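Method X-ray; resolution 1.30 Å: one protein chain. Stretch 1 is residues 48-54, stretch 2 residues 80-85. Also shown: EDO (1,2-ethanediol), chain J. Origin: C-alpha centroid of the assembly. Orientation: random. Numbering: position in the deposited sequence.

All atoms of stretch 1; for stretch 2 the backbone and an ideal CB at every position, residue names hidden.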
ATOM      1  N   GLU A  48     -15.126  -4.506   7.219  1.00  9.44           N
ATOM      2  CA  GLU A  48     -14.975  -5.534   8.258  1.00  9.55           C
ATOM      3  C   GLU A  48     -13.677  -6.299   8.227  1.00  9.49           C
ATOM      4  O   GLU A  48     -13.310  -6.868   9.234  1.00 11.52           O
ATOM      5  CB  GLU A  48     -16.136  -6.510   8.224  1.00 10.68           C
ATOM      6  CG  GLU A  48     -16.223  -7.389   6.994  1.00 12.05           C
ATOM      7  CD  GLU A  48     -17.317  -8.413   7.154  1.00 13.37           C
ATOM      8  OE1 GLU A  48     -17.099  -9.300   7.992  1.00 14.02           O
ATOM      9  OE2 GLU A  48     -18.354  -8.243   6.501  1.00 13.52           O
ATOM     10  N   TYR A  49     -13.002  -6.355   7.070  1.00  9.49           N
ATOM     11  CA  TYR A  49     -11.706  -7.014   6.984  1.00 10.16           C
ATOM     12  C   TYR A  49     -10.565  -6.017   6.966  1.00 10.88           C
ATOM     13  O   TYR A  49      -9.431  -6.376   6.640  1.00 14.37           O
ATOM     14  CB  TYR A  49     -11.620  -7.861   5.724  1.00 10.41           C
ATOM     15  CG  TYR A  49     -12.665  -8.919   5.635  1.00 10.33           C
ATOM     16  CD1 TYR A  49     -12.761  -9.911   6.576  1.00 11.68           C
ATOM     17  CD2 TYR A  49     -13.571  -8.925   4.616  1.00 13.33           C
ATOM     18  CE1 TYR A  49     -13.760 -10.902   6.480  1.00 13.85           C
ATOM     19  CE2 TYR A  49     -14.553  -9.886   4.539  1.00 13.47           C
ATOM     20  CZ  TYR A  49     -14.672 -10.841   5.458  1.00 12.82           C
ATOM     21  OH  TYR A  49     -15.655 -11.794   5.330  1.00 16.93           O
ATOM     22  N   GLY A  50     -10.821  -4.762   7.293  1.00 11.35           N
ATOM     23  CA  GLY A  50      -9.821  -3.714   7.247  1.00 11.59           C
ATOM     24  C   GLY A  50      -9.900  -2.868   6.003  1.00 10.21           C
ATOM     25  O   GLY A  50     -10.829  -2.981   5.199  1.00 10.24           O
ATOM     26  N   LEU A  51      -8.938  -1.979   5.848  1.00 10.37           N
ATOM     27  CA  LEU A  51      -8.973  -0.953   4.843  1.00 11.52           C
ATOM     28  C   LEU A  51      -9.010  -1.534   3.438  1.00  8.43           C
ATOM     29  O   LEU A  51      -8.206  -2.436   3.122  1.00 11.11           O
ATOM     30  CB  LEU A  51      -7.718  -0.090   5.016  1.00 12.16           C
ATOM     31  CG  LEU A  51      -7.621   1.183   4.177  1.00 16.21           C
ATOM     32  CD1 LEU A  51      -8.783   2.147   4.467  1.00 19.67           C
ATOM     33  CD2 LEU A  51      -6.254   1.894   4.369  1.00 16.93           C
ATOM     34  N   PHE A  52      -9.919  -1.035   2.617  1.00  8.67           N
ATOM     35  CA  PHE A  52      -9.971  -1.353   1.204  1.00 10.13           C
ATOM     36  C   PHE A  52      -9.426  -0.117   0.476  1.00  8.49           C
ATOM     37  O   PHE A  52     -10.036   0.930   0.458  1.00 10.09           O
ATOM     38  CB  PHE A  52     -11.432  -1.604   0.843  1.00 12.19           C
ATOM     39  CG  PHE A  52     -11.737  -1.705  -0.624  1.00 15.83           C
ATOM     40  CD1 PHE A  52     -10.888  -2.327  -1.514  1.00 16.76           C
ATOM     41  CD2 PHE A  52     -12.897  -1.109  -1.111  1.00 22.07           C
ATOM     42  CE1 PHE A  52     -11.214  -2.428  -2.874  1.00 19.37           C
ATOM     43  CE2 PHE A  52     -13.229  -1.210  -2.439  1.00 22.59           C
ATOM     44  CZ  PHE A  52     -12.360  -1.862  -3.315  1.00 19.70           C
ATOM     45  N   ILE A  53      -8.238  -0.252  -0.066  1.00  8.32           N
ATOM     46  CA  ILE A  53      -7.512   0.839  -0.771  1.00  8.62           C
ATOM     47  C   ILE A  53      -7.992   0.894  -2.207  1.00  7.98           C
ATOM     48  O   ILE A  53      -7.855  -0.094  -2.963  1.00  9.66           O
ATOM     49  CB  ILE A  53      -5.983   0.615  -0.712  1.00  9.41           C
ATOM     50  CG1 ILE A  53      -5.508   0.714   0.744  1.00 14.48           C
ATOM     51  CG2 ILE A  53      -5.212   1.600  -1.603  1.00 10.92           C
ATOM     52  CD1 ILE A  53      -4.072   0.360   0.917  1.00 18.26           C
ATOM     53  N   THR A  54      -8.518   2.041  -2.601  1.00  7.86           N
ATOM     54  CA  THR A  54      -9.062   2.319  -3.917  1.00  9.16           C
ATOM     55  C   THR A  54      -8.119   3.171  -4.771  1.00  8.08           C
ATOM     56  O   THR A  54      -8.124   3.046  -5.980  1.00  9.47           O
ATOM     57  CB  THR A  54     -10.476   2.995  -3.759  1.00 11.61           C
ATOM     58  OG1 THR A  54     -10.323   4.152  -2.954  1.00 18.80           O
ATOM     59  CG2 THR A  54     -11.485   1.978  -3.162  1.00 19.13           C
ATOM     60  N   UNK A  80      -2.663  -9.335   5.534  1.00 15.87           N
ATOM     61  CA  UNK A  80      -3.364  -8.381   6.351  1.00 18.01           C
ATOM     62  C   UNK A  80      -3.755  -7.162   5.513  1.00 15.01           C
ATOM     63  O   UNK A  80      -3.087  -6.806   4.544  1.00 15.70           O
ATOM     64  CB  UNK A  80      -2.505  -7.970   7.548  1.00 18.01           C
ATOM     65  N   UNK A  81      -4.854  -6.509   5.877  1.00 15.53           N
ATOM     66  CA  UNK A  81      -5.158  -5.193   5.329  1.00 13.19           C
ATOM     67  C   UNK A  81      -4.051  -4.220   5.759  1.00 13.15           C
ATOM     68  O   UNK A  81      -3.285  -4.467   6.742  1.00 13.69           O
ATOM     69  CB  UNK A  81      -6.532  -4.707   5.794  1.00 13.19           C
ATOM     70  N   UNK A  82      -3.949  -3.119   5.054  1.00 13.29           N
ATOM     71  CA  UNK A  82      -2.863  -2.154   5.357  1.00 14.36           C
ATOM     72  C   UNK A  82      -2.874  -1.667   6.807  1.00 14.57           C
ATOM     73  O   UNK A  82      -1.838  -1.493   7.437  1.00 15.64           O
ATOM     74  CB  UNK A  82      -2.970  -0.944   4.427  1.00 14.36           C
ATOM     75  N   UNK A  83      -4.055  -1.436   7.350  1.00 15.64           N
ATOM     76  CA  UNK A  83      -4.167  -0.944   8.703  1.00 17.36           C
ATOM     77  C   UNK A  83      -3.815  -1.983   9.787  1.00 18.04           C
ATOM     78  O   UNK A  83      -3.745  -1.606  10.948  1.00 21.62           O
ATOM     79  CB  UNK A  83      -5.593  -0.436   8.925  1.00 17.36           C
ATOM     80  N   UNK A  84      -3.598  -3.248   9.409  1.00 16.05           N
ATOM     81  CA  UNK A  84      -3.208  -4.318  10.298  1.00 18.19           C
ATOM     82  C   UNK A  84      -1.835  -4.939   9.933  1.00 18.38           C
ATOM     83  O   UNK A  84      -1.490  -6.013  10.397  1.00 19.10           O
ATOM     84  CB  UNK A  84      -4.292  -5.398  10.285  1.00 18.19           C
ATOM     85  N   UNK A  85      -1.086  -4.272   9.053  1.00 15.39           N
ATOM     86  CA  UNK A  85       0.199  -4.778   8.521  1.00 14.69           C
ATOM     87  C   UNK A  85       1.305  -4.091   9.321  1.00 13.05           C
ATOM     88  O   UNK A  85       1.493  -2.908   9.214  1.00 13.90           O
ATOM     89  CB  UNK A  85       0.346  -4.509   7.022  1.00 14.69           C
TER
HETATM   90  C1  EDO J 145      -5.760  -3.253   0.127  1.00 19.58           C
HETATM   91  O1  EDO J 145      -7.181  -2.963  -0.194  1.00 16.50           O
HETATM   92  C2  EDO J 145      -5.552  -3.857   1.558  1.00 23.59           C
HETATM   93  O2  EDO J 145      -5.538  -2.920   2.720  1.00 14.21           O

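At position 80 the backbone is extended, with phi/psi of -101/151°, and the CA-to-CB bond runs sideways to stretch 1, with no atom of that stretch within 5.5 Å of the ideal CB. Stretch 1 therefore sets no requirement here, and many side chains would do. The residue is Thr 80, whose p rotamer brings OG1 to a group at position 85, so that its hydroxyl is engaged within its own stretch.

Position 81 is different. Its CB points toward stretch 1, and the CA atoms of 81 and Gly 50 form the closest CA pair across the two stretches. The ideal CB is 3.4 Å from Tyr 49 O, 3.6 Å from Leu 51 N and 3.7 Å from Gly 50 CA, so the surroundings are largely polar main chain, and so near that a small side chain is favoured: alanine, serine, perhaps cysteine or threonine. Ser 81 is found. Its OG lies 3.5 Å from Gly 50 CA, in space that a side chain at Gly 50 would need, since an ideal CB there would come within 2.0 Å of Ser 81 OG. The backbone angles of Gly 50, 99/-174°, by themselves call for glycine, since a CB would be jammed against Tyr 49 O. Rather than bonding to stretch 1, the hydroxyl in its p rotamer turns to the side chain at 83. The Ser 81 carbonyl O also accepts a hydrogen bond from the backbone N at 84, at 2.9 Å, which helps to close the turn.

Position 82 begins a short 3-10 segment. Its CB points toward the aliphatic part of stretch 1, with Ile 53 CD1 3.9 Å and Leu 51 CD2 4.3 Å from the ideal CB. A small apolar residue suits this spot. Ala 82 supplies one, its CB packing 3.9 Å from Ile 53 CD1. Its backbone N donates to O2 of the ethanediol, 2.8 Å away; this O2 in turn donates to Leu 51 O at 2.7 Å, so the diol bridges the two main chains.

At position 83 the CB again points toward stretch 1, 4.5 Å from Leu 51 CB. The nearby amide of Leu 51 offers a donor, and a short acceptor such as aspartate or asparagine could reach it. Asp 83, chi1 p, does so: Leu 51 N donates to Asp 83 OD1 at 2.9 Å, with a nearly straight N-H...O angle of 177°. Because Ser 81 OG also donates to Asp 83 OD1, at 2.7 Å, one oxygen joins the main chain of stretch 1 to the side chain of its own loop.

The CB of position 84 points sideways, and only a longer side chain could approach stretch 1; several polar ones would serve. Gln 84 brings NE2 to 3.8 Å from Gly 50 CA and donates from NE2 to a water at 2.7 Å, which donates to Glu 48 O at 3.2 Å.

Position 85 is out of reach, leaving its choice open. Thr 85 donates from OG1 to Ser 81 O at 2.7 Å, and Thr 80 OG1 lies 2.6 Å from Thr 85 OG1.

Stretch 2, residues 80-85: TSADQT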
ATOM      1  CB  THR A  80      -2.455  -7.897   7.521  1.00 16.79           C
ATOM      2  OG1 THR A  80      -1.108  -7.607   7.041  1.00 16.39           O
ATOM      3  CG2 THR A  80      -2.347  -8.987   8.594  1.00 23.31           C
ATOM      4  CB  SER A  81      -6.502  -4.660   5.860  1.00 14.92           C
ATOM      5  OG  SER A  81      -6.431  -4.666   7.274  1.00 17.96           O
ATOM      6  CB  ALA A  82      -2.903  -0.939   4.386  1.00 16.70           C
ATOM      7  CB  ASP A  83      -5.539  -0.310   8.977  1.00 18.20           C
ATOM      8  CG  ASP A  83      -6.707  -1.203   8.646  1.00 20.67           C
ATOM      9  OD1 ASP A  83      -6.682  -2.036   7.713  1.00 15.80           O
ATOM     10  OD2 ASP A  83      -7.738  -0.998   9.288  1.00 27.68           O
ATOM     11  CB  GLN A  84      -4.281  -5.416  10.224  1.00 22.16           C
ATOM     12  CG  GLN A  84      -5.641  -4.952  10.764  1.00 27.20           C
ATOM     13  CD  GLN A  84      -6.835  -5.852  10.395  1.00 31.39           C
ATOM     14  OE1 GLN A  84      -6.702  -7.071  10.269  1.00 39.17           O
ATOM     15  NE2 GLN A  84      -8.020  -5.243  10.240  1.00 33.45           N
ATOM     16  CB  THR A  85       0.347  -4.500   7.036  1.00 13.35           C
ATOM     17  OG1 THR A  85      -0.704  -5.152   6.294  1.00 14.83           O
ATOM     18  CG2 THR A  85       1.688  -5.001   6.530  1.00 15.87           C
TER
HETATM   19  O   HOH W   1     -10.570  -6.091  10.617  1.00 43.03           O
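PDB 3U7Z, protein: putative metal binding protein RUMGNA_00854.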